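PDB 2EJ5: enoyl-CoA hydratase subunit II from Geobacillus kaustophilus, which probably hydrates the double bond of enoyl-CoA thioesters as a member of the crotonase family, perhaps in phenylacetic acid catabolism. Local coordinates for residues 48-53 with 194-199; 92-97 with 207-212. All coordinates share one frame; numbering follows the deposited sequence. Where two conformers were deposited one is given.

Interaction 1: 48-53 with 194-199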
ATOM      1  N   VAL A  48      -0.070  10.407  30.770  1.00 23.32           N
ATOM      2  CA  VAL A  48       0.518  10.635  29.446  1.00 20.67           C
ATOM      3  C   VAL A  48      -0.511  10.233  28.388  1.00 19.40           C
ATOM      4  O   VAL A  48      -1.004   9.100  28.392  1.00 19.70           O
ATOM      5  CB  VAL A  48       1.859   9.838  29.247  1.00 20.97           C
ATOM      6  CG1 VAL A  48       2.366   9.939  27.761  1.00 17.97           C
ATOM      7  CG2 VAL A  48       2.929  10.366  30.192  1.00 19.73           C
ATOM      8  N   ARG A  49      -0.886  11.184  27.528  1.00 18.59           N
ATOM      9  CA  ARG A  49      -1.869  10.911  26.474  1.00 17.80           C
ATOM     10  C   ARG A  49      -1.299  11.102  25.067  1.00 17.28           C
ATOM     11  O   ARG A  49      -1.987  10.847  24.099  1.00 17.79           O
ATOM     12  CB  ARG A  49      -3.148  11.736  26.689  1.00 17.74           C
ATOM     13  CG  ARG A  49      -4.005  11.220  27.891  1.00 19.03           C
ATOM     14  CD  ARG A  49      -5.032  12.247  28.310  1.00 20.76           C
ATOM     15  NE  ARG A  49      -6.178  12.239  27.405  1.00 20.43           N
ATOM     16  CZ  ARG A  49      -7.157  13.131  27.446  1.00 23.32           C
ATOM     17  NH1 ARG A  49      -7.101  14.137  28.349  1.00 23.69           N
ATOM     18  NH2 ARG A  49      -8.158  13.055  26.572  1.00 20.25           N
ATOM     19  N   CYS A  50      -0.060  11.571  24.962  1.00 17.57           N
ATOM     20  CA  CYS A  50       0.622  11.721  23.685  1.00 17.76           C
ATOM     21  C   CYS A  50       2.099  11.670  23.931  1.00 18.26           C
ATOM     22  O   CYS A  50       2.579  12.059  25.013  1.00 17.12           O
ATOM     23  CB  CYS A  50       0.281  13.063  23.006  1.00 18.62           C
ATOM     24  SG  CYS A  50       0.864  13.244  21.256  1.00 19.41           S
ATOM     25  N   VAL A  51       2.842  11.197  22.950  1.00 16.79           N
ATOM     26  CA  VAL A  51       4.291  11.206  23.066  1.00 17.49           C
ATOM     27  C   VAL A  51       4.878  11.969  21.921  1.00 17.36           C
ATOM     28  O   VAL A  51       4.444  11.821  20.779  1.00 17.14           O
ATOM     29  CB  VAL A  51       4.915   9.757  23.107  1.00 16.85           C
ATOM     30  CG1 VAL A  51       6.447   9.825  23.183  1.00 18.74           C
ATOM     31  CG2 VAL A  51       4.381   8.993  24.305  1.00 21.85           C
ATOM     32  N   VAL A  52       5.876  12.793  22.208  1.00 16.71           N
ATOM     33  CA  VAL A  52       6.604  13.456  21.141  1.00 17.19           C
ATOM     34  C   VAL A  52       8.049  13.023  21.197  1.00 17.84           C
ATOM     35  O   VAL A  52       8.694  13.143  22.226  1.00 19.57           O
ATOM     36  CB  VAL A  52       6.513  15.018  21.230  1.00 17.50           C
ATOM     37  CG1 VAL A  52       7.341  15.709  20.090  1.00 17.31           C
ATOM     38  CG2 VAL A  52       5.070  15.464  21.184  1.00 19.41           C
ATOM     39  N   ILE A  53       8.576  12.559  20.076  1.00 18.45           N
ATOM     40  CA  ILE A  53      10.027  12.300  19.956  1.00 17.73           C
ATOM     41  C   ILE A  53      10.630  13.355  19.032  1.00 18.76           C
ATOM     42  O   ILE A  53      10.147  13.580  17.913  1.00 18.13           O
ATOM     43  CB  ILE A  53      10.273  10.876  19.371  1.00 17.36           C
ATOM     44  CG1 ILE A  53       9.537   9.846  20.231  1.00 14.78           C
ATOM     45  CG2 ILE A  53      11.776  10.631  19.134  1.00 17.97           C
ATOM     46  CD1 ILE A  53       9.712   8.344  19.840  1.00 19.38           C
ATOM     47  N   GLU A 194      -0.620  18.718  21.887  1.00 18.18           N
ATOM     48  CA  GLU A 194      -1.671  18.958  22.854  1.00 18.36           C
ATOM     49  C   GLU A 194      -3.007  18.628  22.288  1.00 17.53           C
ATOM     50  O   GLU A 194      -3.826  18.061  22.974  1.00 17.53           O
ATOM     51  CB  GLU A 194      -1.600  20.375  23.425  1.00 20.09           C
ATOM     52  CG  GLU A 194      -0.251  20.541  24.175  1.00 23.09           C
ATOM     53  CD  GLU A 194      -0.109  21.857  24.907  1.00 29.68           C
ATOM     54  OE1 GLU A 194      -0.854  22.823  24.573  1.00 28.84           O
ATOM     55  OE2 GLU A 194       0.784  21.906  25.790  1.00 28.89           O
ATOM     56  N   ARG A 195      -3.203  18.892  21.004  1.00 17.86           N
ATOM     57  CA  ARG A 195      -4.455  18.522  20.377  1.00 18.12           C
ATOM     58  C   ARG A 195      -4.703  17.006  20.455  1.00 17.43           C
ATOM     59  O   ARG A 195      -5.804  16.589  20.759  1.00 16.56           O
ATOM     60  CB  ARG A 195      -4.489  19.015  18.936  1.00 18.62           C
ATOM     61  CG  ARG A 195      -5.472  18.291  18.102  1.00 22.90           C
ATOM     62  CD  ARG A 195      -5.424  18.760  16.653  1.00 29.68           C
ATOM     63  NE  ARG A 195      -6.578  18.230  15.924  1.00 30.18           N
ATOM     64  CZ  ARG A 195      -6.674  18.174  14.596  1.00 33.22           C
ATOM     65  NH1 ARG A 195      -5.675  18.611  13.824  1.00 36.79           N
ATOM     66  NH2 ARG A 195      -7.770  17.678  14.041  1.00 31.98           N
ATOM     67  N   LEU A 196      -3.677  16.182  20.194  1.00 16.20           N
ATOM     68  CA  LEU A 196      -3.818  14.714  20.343  1.00 16.40           C
ATOM     69  C   LEU A 196      -4.019  14.306  21.798  1.00 16.85           C
ATOM     70  O   LEU A 196      -4.840  13.412  22.101  1.00 16.24           O
ATOM     71  CB  LEU A 196      -2.575  14.015  19.822  1.00 15.57           C
ATOM     72  CG  LEU A 196      -2.460  13.947  18.291  1.00 19.44           C
ATOM     73  CD1 LEU A 196      -1.026  13.643  17.920  1.00 20.04           C
ATOM     74  CD2 LEU A 196      -3.373  12.829  17.808  1.00 17.41           C
ATOM     75  N   SER A 197      -3.289  14.984  22.701  1.00 16.60           N
ATOM     76  CA  SER A 197      -3.354  14.647  24.140  1.00 18.10           C
ATOM     77  C   SER A 197      -4.741  14.908  24.754  1.00 18.85           C
ATOM     78  O   SER A 197      -5.055  14.430  25.865  1.00 19.34           O
ATOM     79  CB  SER A 197      -2.229  15.350  24.910  1.00 17.68           C
ATOM     80  OG  SER A 197      -2.625  16.672  25.265  1.00 21.66           O
ATOM     81  N   ALA A 198      -5.583  15.637  24.004  1.00 18.69           N
ATOM     82  CA  ALA A 198      -6.945  15.935  24.419  1.00 18.88           C
ATOM     83  C   ALA A 198      -7.992  14.982  23.847  1.00 19.12           C
ATOM     84  O   ALA A 198      -9.161  15.036  24.228  1.00 17.83           O
ATOM     85  CB  ALA A 198      -7.313  17.403  24.037  1.00 20.48           C
ATOM     86  N   MET A 199      -7.576  14.111  22.923  1.00 18.38           N
ATOM     87  CA  MET A 199      -8.510  13.210  22.250  1.00 18.03           C
ATOM     88  C   MET A 199      -8.732  11.954  23.098  1.00 17.56           C
ATOM     89  O   MET A 199      -8.041  11.779  24.127  1.00 18.86           O
ATOM     90  CB  MET A 199      -7.927  12.838  20.856  1.00 18.28           C
ATOM     91  CG  MET A 199      -7.687  14.025  19.945  1.00 19.33           C
ATOM     92  SD  MET A 199      -7.531  13.496  18.223  1.00 19.41           S
ATOM     93  CE  MET A 199      -9.266  13.160  17.841  1.00 24.67           C
TER
HETATM   94  O   HOH W   1      -4.510  10.939  23.313  1.00 16.93           O

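Interaction 2: 92-97 with 207-212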
ATOM      1  N   HIS A  92       4.529  -1.616  20.098  1.00 21.49           N
ATOM      2  CA  HIS A  92       3.424  -2.011  20.967  1.00 22.74           C
ATOM      3  C   HIS A  92       2.829  -0.851  21.772  1.00 21.51           C
ATOM      4  O   HIS A  92       1.813  -1.029  22.372  1.00 21.99           O
ATOM      5  CB  HIS A  92       3.819  -3.166  21.906  1.00 24.02           C
ATOM      6  CG  HIS A  92       4.212  -4.425  21.184  1.00 29.26           C
ATOM      7  ND1 HIS A  92       5.348  -4.517  20.401  1.00 33.40           N
ATOM      8  CD2 HIS A  92       3.638  -5.654  21.153  1.00 34.86           C
ATOM      9  CE1 HIS A  92       5.447  -5.737  19.905  1.00 35.89           C
ATOM     10  NE2 HIS A  92       4.427  -6.451  20.352  1.00 36.15           N
ATOM     11  N   LEU A  93       3.457   0.321  21.771  1.00 20.45           N
ATOM     12  CA  LEU A  93       2.914   1.481  22.484  1.00 19.87           C
ATOM     13  C   LEU A  93       1.581   1.961  21.891  1.00 20.31           C
ATOM     14  O   LEU A  93       1.522   2.327  20.702  1.00 19.32           O
ATOM     15  CB  LEU A  93       3.952   2.621  22.494  1.00 19.65           C
ATOM     16  CG  LEU A  93       3.628   3.968  23.159  1.00 20.04           C
ATOM     17  CD1 LEU A  93       3.226   3.781  24.651  1.00 18.55           C
ATOM     18  CD2 LEU A  93       4.812   4.856  23.039  1.00 19.42           C
ATOM     19  N   GLU A  94       0.545   2.002  22.738  1.00 20.52           N
ATOM     20  CA  GLU A  94      -0.832   2.343  22.361  1.00 21.98           C
ATOM     21  C   GLU A  94      -1.210   3.791  22.717  1.00 21.97           C
ATOM     22  O   GLU A  94      -2.354   4.056  23.121  1.00 25.18           O
ATOM     23  CB  GLU A  94      -1.842   1.484  23.121  1.00 22.21           C
ATOM     24  CG  GLU A  94      -1.598  -0.000  23.306  1.00 28.14           C
ATOM     25  CD  GLU A  94      -2.009  -0.775  22.111  1.00 28.66           C
ATOM     26  OE1 GLU A  94      -1.837  -0.161  21.058  1.00 34.10           O
ATOM     27  OE2 GLU A  94      -2.477  -1.949  22.179  1.00 22.14           O
ATOM     28  N   LYS A  95      -0.251   4.697  22.726  1.00 20.83           N
ATOM     29  CA  LYS A  95      -0.556   6.115  22.857  1.00 19.57           C
ATOM     30  C   LYS A  95      -0.063   6.672  21.536  1.00 18.17           C
ATOM     31  O   LYS A  95       0.843   6.067  20.941  1.00 17.51           O
ATOM     32  CB  LYS A  95       0.252   6.752  23.995  1.00 20.21           C
ATOM     33  CG  LYS A  95       0.126   6.053  25.396  1.00 21.76           C
ATOM     34  CD  LYS A  95      -0.862   6.715  26.262  1.00 24.27           C
ATOM     35  CE  LYS A  95      -1.071   5.989  27.609  1.00 22.74           C
ATOM     36  NZ  LYS A  95      -0.116   6.540  28.615  1.00 20.95           N
ATOM     37  N   PRO A  96      -0.620   7.821  21.089  1.00 17.36           N
ATOM     38  CA  PRO A  96      -0.108   8.366  19.851  1.00 16.69           C
ATOM     39  C   PRO A  96       1.297   8.907  20.014  1.00 17.15           C
ATOM     40  O   PRO A  96       1.651   9.465  21.075  1.00 17.35           O
ATOM     41  CB  PRO A  96      -1.130   9.480  19.474  1.00 16.35           C
ATOM     42  CG  PRO A  96      -1.691   9.962  20.790  1.00 16.95           C
ATOM     43  CD  PRO A  96      -1.709   8.657  21.667  1.00 16.85           C
ATOM     44  N   VAL A  97       2.094   8.745  18.976  1.00 16.11           N
ATOM     45  CA  VAL A  97       3.497   9.139  19.003  1.00 17.21           C
ATOM     46  C   VAL A  97       3.781   9.975  17.784  1.00 17.03           C
ATOM     47  O   VAL A  97       3.605   9.525  16.622  1.00 17.10           O
ATOM     48  CB  VAL A  97       4.461   7.913  19.029  1.00 17.93           C
ATOM     49  CG1 VAL A  97       5.895   8.354  19.137  1.00 18.31           C
ATOM     50  CG2 VAL A  97       4.097   6.956  20.178  1.00 18.88           C
ATOM     51  N   ILE A 207      -7.255   1.788  18.070  1.00 11.83           N
ATOM     52  CA  ILE A 207      -7.066   1.876  16.619  0.50 12.43           C
ATOM     53  C   ILE A 207      -5.633   1.480  16.209  1.00 12.49           C
ATOM     54  O   ILE A 207      -5.446   0.788  15.170  1.00 12.58           O
ATOM     55  CB  ILE A 207      -7.526   3.227  16.001  0.50 12.82           C
ATOM     56  CG1 ILE A 207      -6.450   4.278  16.108  0.50 13.37           C
ATOM     57  CG2 ILE A 207      -8.899   3.655  16.486  0.50 10.96           C
ATOM     58  CD1 ILE A 207      -5.639   4.319  14.824  0.50 14.66           C
ATOM     59  N   LYS A 208      -4.632   1.850  17.000  1.00 12.71           N
ATOM     60  CA  LYS A 208      -3.284   1.360  16.738  1.00 12.67           C
ATOM     61  C   LYS A 208      -3.212  -0.170  16.855  1.00 13.06           C
ATOM     62  O   LYS A 208      -2.488  -0.834  16.092  1.00 12.48           O
ATOM     63  CB  LYS A 208      -2.308   2.022  17.705  1.00 12.65           C
ATOM     64  CG  LYS A 208      -1.967   3.434  17.328  1.00 12.26           C
ATOM     65  CD  LYS A 208      -1.066   4.102  18.350  1.00 12.32           C
ATOM     66  CE  LYS A 208       0.401   3.526  18.285  1.00 13.74           C
ATOM     67  NZ  LYS A 208       1.481   4.535  18.636  1.00 14.02           N
ATOM     68  N   ARG A 209      -3.944  -0.720  17.815  1.00 12.59           N
ATOM     69  CA  ARG A 209      -3.999  -2.177  17.992  1.00 13.64           C
ATOM     70  C   ARG A 209      -4.601  -2.801  16.735  1.00 13.94           C
ATOM     71  O   ARG A 209      -4.055  -3.784  16.181  1.00 14.54           O
ATOM     72  CB  ARG A 209      -4.825  -2.555  19.236  1.00 13.54           C
ATOM     73  CG  ARG A 209      -4.713  -4.028  19.648  1.00 13.23           C
ATOM     74  CD  ARG A 209      -5.544  -4.347  20.931  1.00 14.92           C
ATOM     75  NE  ARG A 209      -5.115  -3.555  22.093  1.00 14.77           N
ATOM     76  CZ  ARG A 209      -5.746  -3.571  23.271  1.00 17.82           C
ATOM     77  NH1 ARG A 209      -6.815  -4.332  23.437  1.00 18.47           N
ATOM     78  NH2 ARG A 209      -5.334  -2.815  24.290  1.00 18.69           N
ATOM     79  N   LEU A 210      -5.697  -2.210  16.255  1.00 13.74           N
ATOM     80  CA  LEU A 210      -6.363  -2.710  15.079  1.00 14.19           C
ATOM     81  C   LEU A 210      -5.548  -2.536  13.808  1.00 14.23           C
ATOM     82  O   LEU A 210      -5.670  -3.337  12.898  1.00 14.90           O
ATOM     83  CB  LEU A 210      -7.756  -2.073  14.919  1.00 14.14           C
ATOM     84  CG  LEU A 210      -8.851  -2.550  15.879  1.00 18.41           C
ATOM     85  CD1 LEU A 210     -10.136  -1.768  15.585  1.00 19.41           C
ATOM     86  CD2 LEU A 210      -9.087  -4.054  15.721  1.00 18.22           C
ATOM     87  N   LEU A 211      -4.766  -1.462  13.704  1.00 14.54           N
ATOM     88  CA  LEU A 211      -3.874  -1.295  12.540  1.00 14.09           C
ATOM     89  C   LEU A 211      -2.802  -2.382  12.493  1.00 13.99           C
ATOM     90  O   LEU A 211      -2.439  -2.831  11.426  1.00 11.93           O
ATOM     91  CB  LEU A 211      -3.232   0.104  12.494  1.00 13.62           C
ATOM     92  CG  LEU A 211      -4.232   1.217  12.058  1.00 14.70           C
ATOM     93  CD1 LEU A 211      -3.630   2.555  12.293  1.00 16.69           C
ATOM     94  CD2 LEU A 211      -4.698   1.079  10.545  1.00 14.62           C
ATOM     95  N   ARG A 212      -2.320  -2.794  13.658  1.00 15.41           N
ATOM     96  CA  ARG A 212      -1.438  -3.955  13.806  1.00 18.00           C
ATOM     97  C   ARG A 212      -2.162  -5.220  13.376  1.00 16.65           C
ATOM     98  O   ARG A 212      -1.621  -5.981  12.546  1.00 17.78           O
ATOM     99  CB  ARG A 212      -0.925  -4.092  15.254  1.00 17.91           C
ATOM    100  CG  ARG A 212       0.278  -3.190  15.553  1.00 19.94           C
ATOM    101  CD  ARG A 212       0.532  -2.891  17.055  1.00 24.42           C
ATOM    102  NE  ARG A 212       0.218  -3.961  18.009  1.00 32.22           N
ATOM    103  CZ  ARG A 212      -0.348  -3.772  19.206  1.00 34.11           C
ATOM    104  NH1 ARG A 212      -0.702  -2.549  19.634  1.00 29.53           N
ATOM    105  NH2 ARG A 212      -0.578  -4.831  19.982  1.00 37.40           N
TER

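Interaction 1: 48-53 with 194-199
The guanidinium of R49 lies with one face against the S197 peptide, the carbonyl carbon S197 C standing 4.0 Å above the centre of the plane, and meets M199 O near its edge. There R49 NH2 gives a hydrogen bond to M199 O at 2.8 Å with an N-H...O angle of 150°, the donor well above the carbonyl plane. S197 O comes almost as close, 2.9 Å from R49 NE, but it sits over the face, where the N-H does not point at it. The bend at chi3 (78°) sets NE beside S197 O, and NE also hydrogen-bonds to T201 OG1. A water ties the backbones together, donating to R49 O at 2.6 Å and to L196 O at 2.8 Å. C50 SG touches L196 CB at 3.8 Å, and C50 CB rests on S197 CB, whose hydroxyl is turned back to E194 O of its own helix. The contact thus joins the last turn of helix 185-197 and the residues after it to R49 and C50 at the entry to strand 50-55, a strand that lies between 13-18 and 97-101, while L196 also packs on V160 of the second subunit.

Interaction 2: 92-97 with 207-212
E94 meets R209 and R212 in a salt-bridge network across the contact. E94 OE2 accepts from R209 NE at 3.1 Å and from R212 NH1 at 3.2 Å, the two donors reaching it from opposite faces of the carboxylate, and both bonds are nearly straight (168° and 164°). The same R212 NH1 stands 3.0 Å from E94 OE1, so one nitrogen spans both oxygens. An alanine here would probably leave both guanidinium groups without their shared anion and freer to turn. A second kind of link runs from side chain to backbone: K208, bent at chi3 and chi4, brings NZ to K95 O in a hydrogen bond of 2.8 Å, while D117 holds the same ammonium in a salt bridge and also accepts from V97 N. In van der Waals contact, V97 CG2 lies 3.9 Å from K208 NZ, the two side chains crossing at about a right angle, and H92 CA lies over one face of the R212 guanidinium. Helix 201-216 is thereby fastened to the loop joining helix 75-92 to strand 97-101, with helix 219-235 and the second subunit packing on L210.

In the fold
The centres of the two interactions lie 13 Å apart, and their segments alternate along the chain: 48-53, 92-97, 194-199, 207-212. Strands 50-55 and 97-101 are parallel neighbours in the six-stranded sheet of the crotonase fold, and helices 185-197 and 201-216 follow each other directly. Two successive helices therefore dock where the chain enters two adjacent strands, the second mainly on the loop that leads into its strand. The contacts also touch: V51 N lies 2.8 Å from P96 O, a probable hydrogen bond, and K95 NZ probably bonds V48 O at 2.7 Å. Both border the second subunit of the trimeric assembly, so the later helices link the core sheet to that interface.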